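Local coordinates for protein adenosine kinase, putative (Trypanosoma brucei, PDB 3OTX) that probably phosphorylates adenosine to AMP at the expense of ATP, as a magnesium-dependent kinase of the PfkB carbohydrate kinase family working in purine salvage, at residues V222-R225 / H226-K229; S147-H150 / M151-P154; C184-A187 / R188-D191. The protein carries 1 engineered substitution. All coordinates share one frame; numbering follows the deposited sequence.

Contact 1: V222-R225 / H226-K229; sequences VANR and HEAK. With AP5 (bis(adenosine)-5'-pentaphosphate), chain C.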
ATOM      1  N   VAL A 222       0.613  -8.132   5.298  1.00 12.86           N
ATOM      2  CA  VAL A 222       0.804  -6.958   6.162  1.00 13.91           C
ATOM      3  C   VAL A 222      -0.559  -6.257   6.271  1.00 13.81           C
ATOM      4  O   VAL A 222      -1.298  -6.155   5.282  1.00 14.12           O
ATOM      5  CB  VAL A 222       1.860  -6.007   5.560  1.00 13.27           C
ATOM      6  CG1 VAL A 222       2.045  -4.750   6.432  1.00 18.75           C
ATOM      7  CG2 VAL A 222       3.197  -6.722   5.451  1.00 15.50           C
ATOM      8  N   ALA A 223      -0.925  -5.822   7.482  1.00 13.95           N
ATOM      9  CA  ALA A 223      -2.164  -5.065   7.675  1.00 13.32           C
ATOM     10  C   ALA A 223      -2.083  -4.243   8.941  1.00 15.22           C
ATOM     11  O   ALA A 223      -1.124  -4.331   9.670  1.00 15.80           O
ATOM     12  CB  ALA A 223      -3.347  -5.991   7.764  1.00 15.20           C
ATOM     13  N   ASN A 224      -3.094  -3.428   9.181  1.00 15.08           N
ATOM     14  CA  ASN A 224      -3.228  -2.779  10.472  1.00 14.24           C
ATOM     15  C   ASN A 224      -4.210  -3.517  11.382  1.00 18.15           C
ATOM     16  O   ASN A 224      -4.785  -4.537  11.001  1.00 15.97           O
ATOM     17  CB  ASN A 224      -3.623  -1.304  10.289  1.00 14.96           C
ATOM     18  CG  ASN A 224      -4.989  -1.142   9.679  1.00 19.12           C
ATOM     19  OD1 ASN A 224      -5.737  -2.110   9.525  1.00 15.64           O
ATOM     20  ND2 ASN A 224      -5.330   0.083   9.323  1.00 21.16           N
ATOM     21  N   ARG A 225      -4.443  -2.953  12.567  1.00 19.38           N
ATOM     22  CA  ARG A 225      -5.280  -3.599  13.586  1.00 19.63           C
ATOM     23  C   ARG A 225      -6.712  -3.818  13.057  1.00 19.02           C
ATOM     24  O   ARG A 225      -7.318  -4.892  13.225  1.00 20.70           O
ATOM     25  CB  ARG A 225      -5.320  -2.704  14.830  1.00 20.33           C
ATOM     26  CG  ARG A 225      -5.918  -3.396  16.044  1.00 27.11           C
ATOM     27  CD  ARG A 225      -6.416  -2.391  17.081  1.00 25.27           C
ATOM     28  NE  ARG A 225      -5.374  -1.812  17.949  1.00 33.34           N
ATOM     29  CZ  ARG A 225      -4.721  -0.675  17.714  1.00 34.26           C
ATOM     30  NH1 ARG A 225      -4.950   0.009  16.593  1.00 39.29           N
ATOM     31  NH2 ARG A 225      -3.828  -0.217  18.609  1.00 19.77           N
ATOM     32  N   HIS A 226      -7.243  -2.798  12.400  1.00 16.60           N
ATOM     33  CA  HIS A 226      -8.609  -2.841  11.927  1.00 20.59           C
ATOM     34  C   HIS A 226      -8.817  -3.898  10.836  1.00 19.82           C
ATOM     35  O   HIS A 226      -9.788  -4.667  10.885  1.00 20.34           O
ATOM     36  CB  HIS A 226      -8.998  -1.460  11.435  1.00 23.39           C
ATOM     37  CG  HIS A 226     -10.459  -1.285  11.206  1.00 32.06           C
ATOM     38  ND1 HIS A 226     -11.080  -0.063  11.335  1.00 41.70           N
ATOM     39  CD2 HIS A 226     -11.433  -2.169  10.869  1.00 36.27           C
ATOM     40  CE1 HIS A 226     -12.370  -0.197  11.078  1.00 38.50           C
ATOM     41  NE2 HIS A 226     -12.613  -1.466  10.803  1.00 31.95           N
ATOM     42  N   GLU A 227      -7.900  -3.919   9.869  1.00 15.69           N
ATOM     43  CA  GLU A 227      -7.933  -4.871   8.773  1.00 16.22           C
ATOM     44  C   GLU A 227      -7.743  -6.274   9.318  1.00 18.66           C
ATOM     45  O   GLU A 227      -8.354  -7.207   8.801  1.00 17.35           O
ATOM     46  CB  GLU A 227      -6.835  -4.533   7.782  1.00 15.86           C
ATOM     47  CG  GLU A 227      -7.103  -3.243   6.997  1.00 16.61           C
ATOM     48  CD  GLU A 227      -5.812  -2.612   6.489  1.00 17.65           C
ATOM     49  OE1 GLU A 227      -4.729  -3.259   6.541  1.00 18.48           O
ATOM     50  OE2 GLU A 227      -5.857  -1.449   6.045  1.00 23.96           O
ATOM     51  N   ALA A 228      -6.911  -6.439  10.343  1.00 16.18           N
ATOM     52  CA  ALA A 228      -6.739  -7.764  10.936  1.00 14.90           C
ATOM     53  C   ALA A 228      -8.058  -8.268  11.528  1.00 18.50           C
ATOM     54  O   ALA A 228      -8.440  -9.441  11.337  1.00 18.76           O
ATOM     55  CB  ALA A 228      -5.605  -7.767  12.012  1.00 19.83           C
ATOM     56  N   LYS A 229      -8.770  -7.391  12.241  1.00 19.78           N
ATOM     57  CA  LYS A 229     -10.079  -7.783  12.768  1.00 18.52           C
ATOM     58  C   LYS A 229     -11.078  -8.085  11.643  1.00 18.98           C
ATOM     59  O   LYS A 229     -11.901  -8.994  11.788  1.00 21.44           O
ATOM     60  CB  LYS A 229     -10.639  -6.727  13.715  1.00 19.86           C
ATOM     61  CG  LYS A 229      -9.768  -6.518  14.929  1.00 23.83           C
ATOM     62  CD  LYS A 229     -10.314  -5.383  15.803  1.00 27.36           C
ATOM     63  CE  LYS A 229      -9.511  -5.265  17.073  1.00 30.27           C
ATOM     64  NZ  LYS A 229      -9.796  -4.033  17.815  1.00 33.52           N
TER
HETATM   65  PA  AP5 C 346      -0.855   2.372  11.838  1.00 14.08           P
HETATM   66  O1A AP5 C 346      -1.771   3.436  12.435  1.00 14.78           O
HETATM   67  O2A AP5 C 346      -1.067   0.983  12.406  1.00 15.80           O
HETATM   68  O3A AP5 C 346      -0.994   2.234  10.240  1.00 14.22           O
HETATM   69  PB  AP5 C 346      -2.350   2.344   9.372  1.00 14.59           P
HETATM   70  O1B AP5 C 346      -3.583   2.144  10.199  1.00 15.34           O
HETATM   71  O2B AP5 C 346      -2.164   1.460   8.187  1.00 16.02           O
HETATM   72  O3B AP5 C 346      -2.234   3.874   8.948  1.00 15.66           O
HETATM   73  PG  AP5 C 346      -3.288   4.942   8.415  1.00 20.12           P
HETATM   74  O1G AP5 C 346      -2.748   6.293   8.771  1.00 28.34           O
HETATM   75  O2G AP5 C 346      -4.675   4.816   9.006  1.00 21.35           O
HETATM   76  O3G AP5 C 346      -3.154   4.706   6.888  1.00 19.99           O
HETATM   77  PD  AP5 C 346      -3.913   5.412   5.646  1.00 19.89           P
HETATM   78  O1D AP5 C 346      -4.914   6.475   6.058  1.00 21.05           O
HETATM   79  O2D AP5 C 346      -4.384   4.276   4.782  1.00 20.75           O
HETATM   80  O3D AP5 C 346      -2.688   6.208   4.969  1.00 16.42           O
HETATM   81  PE  AP5 C 346      -1.650   5.610   3.888  1.00 18.91           P
HETATM   82  O1E AP5 C 346      -1.295   4.197   4.258  1.00 20.09           O
HETATM   83  O2E AP5 C 346      -0.506   6.605   3.699  1.00 21.15           O
HETATM   84  O5F AP5 C 346       0.652   2.899  11.989  1.00 13.22           O
HETATM   85  C5F AP5 C 346       1.734   2.205  11.369  1.00 13.47           C
HETATM   86  C4F AP5 C 346       3.011   2.538  12.101  1.00 11.80           C
HETATM   87  O4F AP5 C 346       3.184   3.960  12.161  1.00 15.07           O
HETATM   88  C3F AP5 C 346       3.030   2.126  13.570  1.00 14.08           C
HETATM   89  O3F AP5 C 346       3.474   0.797  13.687  1.00 15.69           O
HETATM   90  C2F AP5 C 346       3.928   3.148  14.205  1.00 17.57           C
HETATM   91  O2F AP5 C 346       5.273   2.798  13.994  1.00 17.61           O
HETATM   92  C1F AP5 C 346       3.643   4.405  13.378  1.00 14.42           C
HETATM   93  N9A AP5 C 346       2.580   5.273  13.962  1.00 15.43           N
HETATM   94  C8A AP5 C 346       1.285   5.458  13.469  1.00 13.65           C
HETATM   95  N7A AP5 C 346       0.656   6.347  14.286  1.00 16.39           N
HETATM   96  C5A AP5 C 346       1.517   6.732  15.257  1.00 16.49           C
HETATM   97  C6A AP5 C 346       1.433   7.624  16.303  1.00 22.18           C
HETATM   98  N6A AP5 C 346       0.365   8.406  16.480  1.00 26.43           N
HETATM   99  N1A AP5 C 346       2.527   7.799  17.115  1.00 25.29           N
HETATM  100  C2A AP5 C 346       3.718   7.124  16.898  1.00 25.08           C
HETATM  101  N3A AP5 C 346       3.793   6.244  15.840  1.00 18.78           N
HETATM  102  C4A AP5 C 346       2.732   6.069  15.028  1.00 17.69           C
HETATM  103  O5J AP5 C 346      -2.527   5.537   2.523  1.00 19.13           O
HETATM  104  C5J AP5 C 346      -3.054   6.727   1.962  1.00 17.96           C
HETATM  105  C4J AP5 C 346      -3.049   6.483   0.462  1.00 11.65           C
HETATM  106  O4J AP5 C 346      -4.066   5.535   0.099  1.00 15.56           O
HETATM  107  C3J AP5 C 346      -3.417   7.719  -0.365  1.00 12.83           C
HETATM  108  O3J AP5 C 346      -2.214   8.225  -0.944  1.00 14.33           O
HETATM  109  C2J AP5 C 346      -4.428   7.209  -1.404  1.00 14.02           C
HETATM  110  O2J AP5 C 346      -4.144   7.632  -2.733  1.00 14.13           O
HETATM  111  C1J AP5 C 346      -4.281   5.712  -1.277  1.00 14.74           C
HETATM  112  N9B AP5 C 346      -5.463   4.963  -1.728  1.00 10.32           N
HETATM  113  C8B AP5 C 346      -6.728   5.107  -1.227  1.00 11.93           C
HETATM  114  N7B AP5 C 346      -7.532   4.274  -1.939  1.00 14.87           N
HETATM  115  C5B AP5 C 346      -6.777   3.613  -2.872  1.00  9.35           C
HETATM  116  C6B AP5 C 346      -7.085   2.651  -3.841  1.00 10.20           C
HETATM  117  N6B AP5 C 346      -8.332   2.223  -4.100  1.00 11.62           N
HETATM  118  N1B AP5 C 346      -6.046   2.240  -4.631  1.00 11.27           N
HETATM  119  C2B AP5 C 346      -4.737   2.627  -4.457  1.00 11.88           C
HETATM  120  N3B AP5 C 346      -4.442   3.607  -3.533  1.00 11.58           N
HETATM  121  C4B AP5 C 346      -5.459   4.053  -2.735  1.00  9.40           C
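The amide of Asn-224 is gripped at both ends. Its OD1 accepts from the backbone N of Glu-227 at 2.8 Å, a nearly straight bond (166° at the hydrogen) in which the donor stands almost on the line of the side-chain C=O, while ND2 donates to the phosphate oxygen O1B of bis(adenosine)-5'-pentaphosphate, also at 2.8 Å. Asn-224 is the N-cap of the helix that starts with Arg-225, and Glu-227 completes the pairing: its OE1 accepts from Asn-224 N at 3.1 Å, the N-H arriving from well above the carboxylate plane. The two reciprocal bonds make a capping box. CG of Asn-224 sits between its own backbone N and carbonyl carbon (chi1 65°), which places the amide between the helix start and the phosphate. The amide and the glutamate chain cross at about a right angle, their flat ends 35° apart, with Glu-227 CD 3.1 Å from Asn-224 OD1. CB of Ala-223 lies 3.3 Å from Glu-227 OE1. The helix proper opens with Ala-228 N on Asn-224 O (2.9 Å) and Lys-229 N on Arg-225 O. The aliphatic part of Arg-225 runs alongside Lys-229, and its guanidinium leaves for salt bridges with Asp-268 and Glu-270. The capping bond from Glu-227 N settles which end of the amide is the acceptor and so presents ND2 to O1B; Asn-224 also binds ADP, and the positive end of the helix dipole would probably favour the phosphate.

Contact 2: S147-H150 / M151-P154; sequences SSEH and MRSP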
ATOM      1  N   SER A 147      -4.154  -3.314 -18.312  1.00 14.63           N
ATOM      2  CA  SER A 147      -4.496  -4.441 -19.198  1.00 15.26           C
ATOM      3  C   SER A 147      -3.571  -5.669 -19.106  1.00 16.72           C
ATOM      4  O   SER A 147      -2.393  -5.577 -18.713  1.00 14.73           O
ATOM      5  CB  SER A 147      -4.534  -3.939 -20.653  1.00 17.17           C
ATOM      6  OG  SER A 147      -3.223  -3.680 -21.140  1.00 18.10           O
ATOM      7  N   SER A 148      -4.118  -6.813 -19.526  1.00 18.77           N
ATOM      8  CA  SER A 148      -3.317  -8.000 -19.619  1.00 19.10           C
ATOM      9  C   SER A 148      -2.241  -7.806 -20.671  1.00 17.27           C
ATOM     10  O   SER A 148      -1.134  -8.306 -20.500  1.00 18.75           O
ATOM     11  CB  SER A 148      -4.193  -9.204 -19.960  1.00 23.41           C
ATOM     12  OG  SER A 148      -5.154  -9.388 -18.932  1.00 31.94           O
ATOM     13  N   GLU A 149      -2.548  -7.026 -21.716  1.00 17.24           N
ATOM     14  CA  GLU A 149      -1.534  -6.742 -22.746  1.00 17.45           C
ATOM     15  C   GLU A 149      -0.330  -6.061 -22.083  1.00 18.15           C
ATOM     16  O   GLU A 149       0.849  -6.429 -22.320  1.00 18.96           O
ATOM     17  CB  GLU A 149      -2.084  -5.856 -23.873  1.00 21.10           C
ATOM     18  CG  GLU A 149      -3.110  -6.523 -24.802  1.00 37.00           C
ATOM     19  CD  GLU A 149      -4.359  -7.084 -24.095  1.00 41.04           C
ATOM     20  OE1 GLU A 149      -4.914  -6.451 -23.156  1.00 25.86           O
ATOM     21  OE2 GLU A 149      -4.792  -8.183 -24.501  1.00 49.55           O
ATOM     22  N   HIS A 150      -0.601  -5.085 -21.224  1.00 16.58           N
ATOM     23  CA  HIS A 150       0.508  -4.418 -20.561  1.00 16.41           C
ATOM     24  C   HIS A 150       1.265  -5.377 -19.643  1.00 14.18           C
ATOM     25  O   HIS A 150       2.490  -5.345 -19.564  1.00 13.85           O
ATOM     26  CB  HIS A 150       0.010  -3.205 -19.753  1.00 14.21           C
ATOM     27  CG  HIS A 150       1.128  -2.400 -19.159  1.00 12.19           C
ATOM     28  ND1 HIS A 150       1.998  -1.660 -19.928  1.00 16.11           N
ATOM     29  CD2 HIS A 150       1.565  -2.284 -17.873  1.00 15.48           C
ATOM     30  CE1 HIS A 150       2.908  -1.097 -19.147  1.00 18.25           C
ATOM     31  NE2 HIS A 150       2.671  -1.465 -17.897  1.00 16.14           N
ATOM     32  N   MET A 151       0.533  -6.214 -18.915  1.00 13.76           N
ATOM     33  CA  MET A 151       1.179  -7.191 -18.020  1.00 13.66           C
ATOM     34  C   MET A 151       2.140  -8.159 -18.744  1.00 16.47           C
ATOM     35  O   MET A 151       3.078  -8.649 -18.127  1.00 20.76           O
ATOM     36  CB  MET A 151       0.137  -8.007 -17.257  1.00 16.45           C
ATOM     37  CG  MET A 151      -0.699  -7.181 -16.262  1.00 15.08           C
ATOM     38  SD  MET A 151       0.286  -6.294 -15.011  1.00 15.51           S
ATOM     39  CE  MET A 151       1.116  -7.645 -14.191  1.00 18.91           C
ATOM     40  N   ARG A 152       1.915  -8.385 -20.033  1.00 17.65           N
ATOM     41  CA  ARG A 152       2.730  -9.329 -20.823  1.00 18.84           C
ATOM     42  C   ARG A 152       3.736  -8.575 -21.669  1.00 20.48           C
ATOM     43  O   ARG A 152       4.474  -9.200 -22.441  1.00 21.73           O
ATOM     44  CB  ARG A 152       1.838 -10.179 -21.756  1.00 21.51           C
ATOM     45  CG  ARG A 152       0.922 -11.118 -21.018  1.00 28.00           C
ATOM     46  CD  ARG A 152       0.232 -12.084 -21.958  1.00 31.83           C
ATOM     47  NE  ARG A 152      -0.625 -11.394 -22.910  1.00 32.44           N
ATOM     48  CZ  ARG A 152      -1.946 -11.300 -22.801  1.00 38.25           C
ATOM     49  NH1 ARG A 152      -2.581 -11.874 -21.788  1.00 42.46           N
ATOM     50  NH2 ARG A 152      -2.630 -10.641 -23.719  1.00 47.29           N
ATOM     51  N   SER A 153       3.761  -7.242 -21.549  1.00 18.46           N
ATOM     52  CA  SER A 153       4.641  -6.397 -22.348  1.00 21.29           C
ATOM     53  C   SER A 153       6.099  -6.576 -21.921  1.00 21.63           C
ATOM     54  O   SER A 153       6.360  -6.918 -20.775  1.00 19.56           O
ATOM     55  CB  SER A 153       4.232  -4.921 -22.246  1.00 21.33           C
ATOM     56  OG  SER A 153       4.515  -4.390 -20.965  1.00 19.85           O
ATOM     57  N   PRO A 154       7.052  -6.352 -22.845  1.00 23.77           N
ATOM     58  CA  PRO A 154       8.480  -6.574 -22.534  1.00 25.96           C
ATOM     59  C   PRO A 154       8.977  -5.842 -21.281  1.00 26.30           C
ATOM     60  O   PRO A 154       9.683  -6.455 -20.473  1.00 22.19           O
ATOM     61  CB  PRO A 154       9.204  -6.065 -23.799  1.00 28.41           C
ATOM     62  CG  PRO A 154       8.201  -6.263 -24.895  1.00 31.64           C
ATOM     63  CD  PRO A 154       6.825  -6.072 -24.274  1.00 25.73           C
TER
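Over one face of the His-150 imidazole stands Ser-153 OG, 3.8 Å above the plane and shifted toward the rim. One face of the Arg-152 guanidinium is laid on the backbone instead: Ser-148 O sits over its centre, and Glu-149 N lies near its rim. The side chains of Arg-152 and Glu-149 run side by side, but their flat ends are nearly perpendicular (89°), joined by a rather long salt bridge between Arg-152 NH2 and Glu-149 OE2 at 3.4 Å. A bend of the arginine at chi3 (-63°) folds its end back over the turn, bringing NH1 to 3.6 Å from Ser-148 CB. Ser-153 OG donates a short bond to His-150 O, 2.6 Å, in the carbonyl plane and on a lone pair. The same oxygen also accepts Ser-153 N at 3.0 Å, but from above that plane, so two donors of one residue hold it from different directions. At the start of the turn Ser-147 is the N-cap, its OG taking His-150 N at 3.0 Å, and Met-151 N closes on Ser-147 O. After helix 148-151, Arg-152 leads to Ser-153, the N-cap of helix 154-162. Outside the turn, Ser-147 OG bonds to Glu-115 and His-150 NE2 to Ala-113 O, both on strand 111-116. Met-151, the buried side chain here, packs inward on Tyr-11 and Gln-13 of strand 10-13, on His-179 of helix 177-189 and on Met-160 of helix 154-162.

Contact 3: C184-A187 / R188-D191; sequences CRKA and REVD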
ATOM      1  N   CYS A 184       2.234 -13.496  -8.680  1.00 14.33           N
ATOM      2  CA  CYS A 184       2.355 -14.606  -7.740  1.00 14.36           C
ATOM      3  C   CYS A 184       3.131 -15.779  -8.329  1.00 16.16           C
ATOM      4  O   CYS A 184       3.996 -16.352  -7.654  1.00 17.13           O
ATOM      5  CB  CYS A 184       0.963 -15.111  -7.373  1.00 14.80           C
ATOM      6  SG  CYS A 184       0.034 -14.027  -6.309  1.00 15.33           S
ATOM      7  N   ARG A 185       2.807 -16.140  -9.568  1.00 15.43           N
ATOM      8  CA  ARG A 185       3.518 -17.202 -10.257  1.00 17.52           C
ATOM      9  C   ARG A 185       4.962 -16.795 -10.566  1.00 17.37           C
ATOM     10  O   ARG A 185       5.868 -17.630 -10.461  1.00 18.32           O
ATOM     11  CB  ARG A 185       2.755 -17.604 -11.514  1.00 18.55           C
ATOM     12  CG  ARG A 185       1.423 -18.308 -11.183  1.00 22.34           C
ATOM     13  CD  ARG A 185       0.720 -18.855 -12.456  1.00 27.64           C
ATOM     14  NE  ARG A 185       0.601 -17.861 -13.525  1.00 33.04           N
ATOM     15  CZ  ARG A 185      -0.433 -17.029 -13.693  1.00 33.78           C
ATOM     16  NH1 ARG A 185      -1.495 -17.080 -12.881  1.00 32.34           N
ATOM     17  NH2 ARG A 185      -0.412 -16.143 -14.687  1.00 30.99           N
ATOM     18  N   LYS A 186       5.191 -15.537 -10.955  1.00 15.09           N
ATOM     19  CA  LYS A 186       6.563 -15.101 -11.219  1.00 17.78           C
ATOM     20  C   LYS A 186       7.442 -15.174  -9.970  1.00 17.59           C
ATOM     21  O   LYS A 186       8.611 -15.579 -10.041  1.00 18.57           O
ATOM     22  CB  LYS A 186       6.546 -13.678 -11.777  1.00 15.57           C
ATOM     23  CG  LYS A 186       7.916 -13.144 -12.105  1.00 20.32           C
ATOM     24  CD  LYS A 186       8.585 -13.908 -13.273  1.00 21.97           C
ATOM     25  CE  LYS A 186       7.821 -13.759 -14.608  1.00 24.81           C
ATOM     26  NZ  LYS A 186       8.520 -14.409 -15.773  1.00 22.97           N
ATOM     27  N   ALA A 187       6.890 -14.772  -8.821  1.00 15.26           N
ATOM     28  CA  ALA A 187       7.651 -14.840  -7.568  1.00 16.34           C
ATOM     29  C   ALA A 187       8.129 -16.274  -7.310  1.00 18.32           C
ATOM     30  O   ALA A 187       9.265 -16.492  -6.868  1.00 18.73           O
ATOM     31  CB  ALA A 187       6.809 -14.369  -6.414  1.00 15.28           C
ATOM     32  N   ARG A 188       7.295 -17.277  -7.624  1.00 18.52           N
ATOM     33  CA  ARG A 188       7.736 -18.675  -7.474  1.00 18.19           C
ATOM     34  C   ARG A 188       8.846 -19.027  -8.467  1.00 18.31           C
ATOM     35  O   ARG A 188       9.846 -19.633  -8.087  1.00 21.83           O
ATOM     36  CB  ARG A 188       6.559 -19.648  -7.614  1.00 17.95           C
ATOM     37  CG  ARG A 188       5.485 -19.434  -6.537  1.00 18.54           C
ATOM     38  CD  ARG A 188       5.940 -20.019  -5.205  1.00 20.87           C
ATOM     39  NE  ARG A 188       4.929 -19.830  -4.170  1.00 20.85           N
ATOM     40  CZ  ARG A 188       3.821 -20.562  -4.033  1.00 20.15           C
ATOM     41  NH1 ARG A 188       3.558 -21.578  -4.861  1.00 23.01           N
ATOM     42  NH2 ARG A 188       2.968 -20.268  -3.072  1.00 22.37           N
ATOM     43  N   GLU A 189       8.664 -18.609  -9.721  1.00 17.40           N
ATOM     44  CA  GLU A 189       9.636 -18.844 -10.779  1.00 17.49           C
ATOM     45  C   GLU A 189      11.037 -18.367 -10.413  1.00 17.76           C
ATOM     46  O   GLU A 189      12.011 -19.054 -10.682  1.00 20.66           O
ATOM     47  CB  GLU A 189       9.184 -18.199 -12.107  1.00 17.75           C
ATOM     48  CG  GLU A 189      10.190 -18.417 -13.294  1.00 19.49           C
ATOM     49  CD  GLU A 189       9.794 -17.625 -14.557  1.00 17.86           C
ATOM     50  OE1 GLU A 189       8.723 -16.986 -14.590  1.00 22.13           O
ATOM     51  OE2 GLU A 189      10.528 -17.700 -15.553  1.00 20.38           O
ATOM     52  N   VAL A 190      11.117 -17.170  -9.830  1.00 17.95           N
ATOM     53  CA  VAL A 190      12.419 -16.600  -9.489  1.00 19.35           C
ATOM     54  C   VAL A 190      12.880 -16.882  -8.050  1.00 20.95           C
ATOM     55  O   VAL A 190      13.886 -16.328  -7.610  1.00 23.36           O
ATOM     56  CB  VAL A 190      12.435 -15.069  -9.774  1.00 20.34           C
ATOM     57  CG1 VAL A 190      12.048 -14.795 -11.220  1.00 20.54           C
ATOM     58  CG2 VAL A 190      11.480 -14.340  -8.847  1.00 16.64           C
ATOM     59  N   ASP A 191      12.186 -17.766  -7.328  1.00 19.76           N
ATOM     60  CA  ASP A 191      12.507 -18.052  -5.921  1.00 19.59           C
ATOM     61  C   ASP A 191      12.548 -16.743  -5.117  1.00 18.71           C
ATOM     62  O   ASP A 191      13.484 -16.510  -4.340  1.00 20.68           O
ATOM     63  CB  ASP A 191      13.832 -18.808  -5.769  1.00 24.90           C
ATOM     64  CG  ASP A 191      14.004 -19.404  -4.377  1.00 29.97           C
ATOM     65  OD1 ASP A 191      12.981 -19.751  -3.754  1.00 33.02           O
ATOM     66  OD2 ASP A 191      15.150 -19.527  -3.911  1.00 43.22           O
TER
HETATM   67  O   HOH W   1       9.059 -16.857 -17.756  1.00 19.70           O
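Lys-186 and Glu-189 lie side by side and point the same way, one turn apart on the helix, their ends joined in a salt bridge of 2.8 Å between Lys-186 NZ and Glu-189 OE1. The ammonium comes from above the carboxylate plane, 36° out of it. The two chains reach this meeting differently: the glutamate is extended, whereas the lysine bends at chi2 and chi3 (66° and 64°), which curls its CD and CE along Glu-189 OE1 at 3.4 Å. A water bonds to Glu-189 OE2 at 2.8 Å and more weakly to Lys-186 NZ, bridging the pair, and NZ has a second anionic partner in Asp-161 of helix 154-162. Val-190 lies beside the same lysine, its CG1 4.1 Å from Lys-186 CD and its CG2 against Lys-186 O.

This is the C-terminal end of helix 177-189, the helix of a beta-alpha-beta unit whose strands are 165-169 and 193-197. Asp-191, with positive phi, closes it in a Schellman motif, in which Gly-192 N bonds to Ala-187 O and Asp-191 N to Arg-188 O, the latter at 3.1 Å. The last regular bond is Val-190 N to Lys-186 O at 3.0 Å.

Arg-188 turns away from the Lys-186 pair: its CG rests 3.6 Å from Cys-184 O, and its guanidinium goes on to bond Thr-256. The methyl of Ala-187 and the thiol side of Cys-184 face the sheet, packing on Phe-194, with Phe-166 also against Ala-187.

All three are local contacts at helix ends in one PfkB-type chain: contact 1 is a helix start, contact 2 a junction between two helices, contact 3 a helix end. Contact 1 alone holds a ligand-binding residue; in contact 2 the side chain of Met-151 is about 10 Å from that of Asn-15, which binds adenosine, and contact 3 is remote from the known sites. Contacts 2 and 3 have centres about 17 Å apart; helix 154-162 begins at contact 2 and gives Asp-161 to Lys-186 of contact 3, whose own helix meets Met-151 through His-179. Contact 1 lies across the chain's centre from contact 2, about 32 Å between centres, and about 26 Å between centres from contact 3.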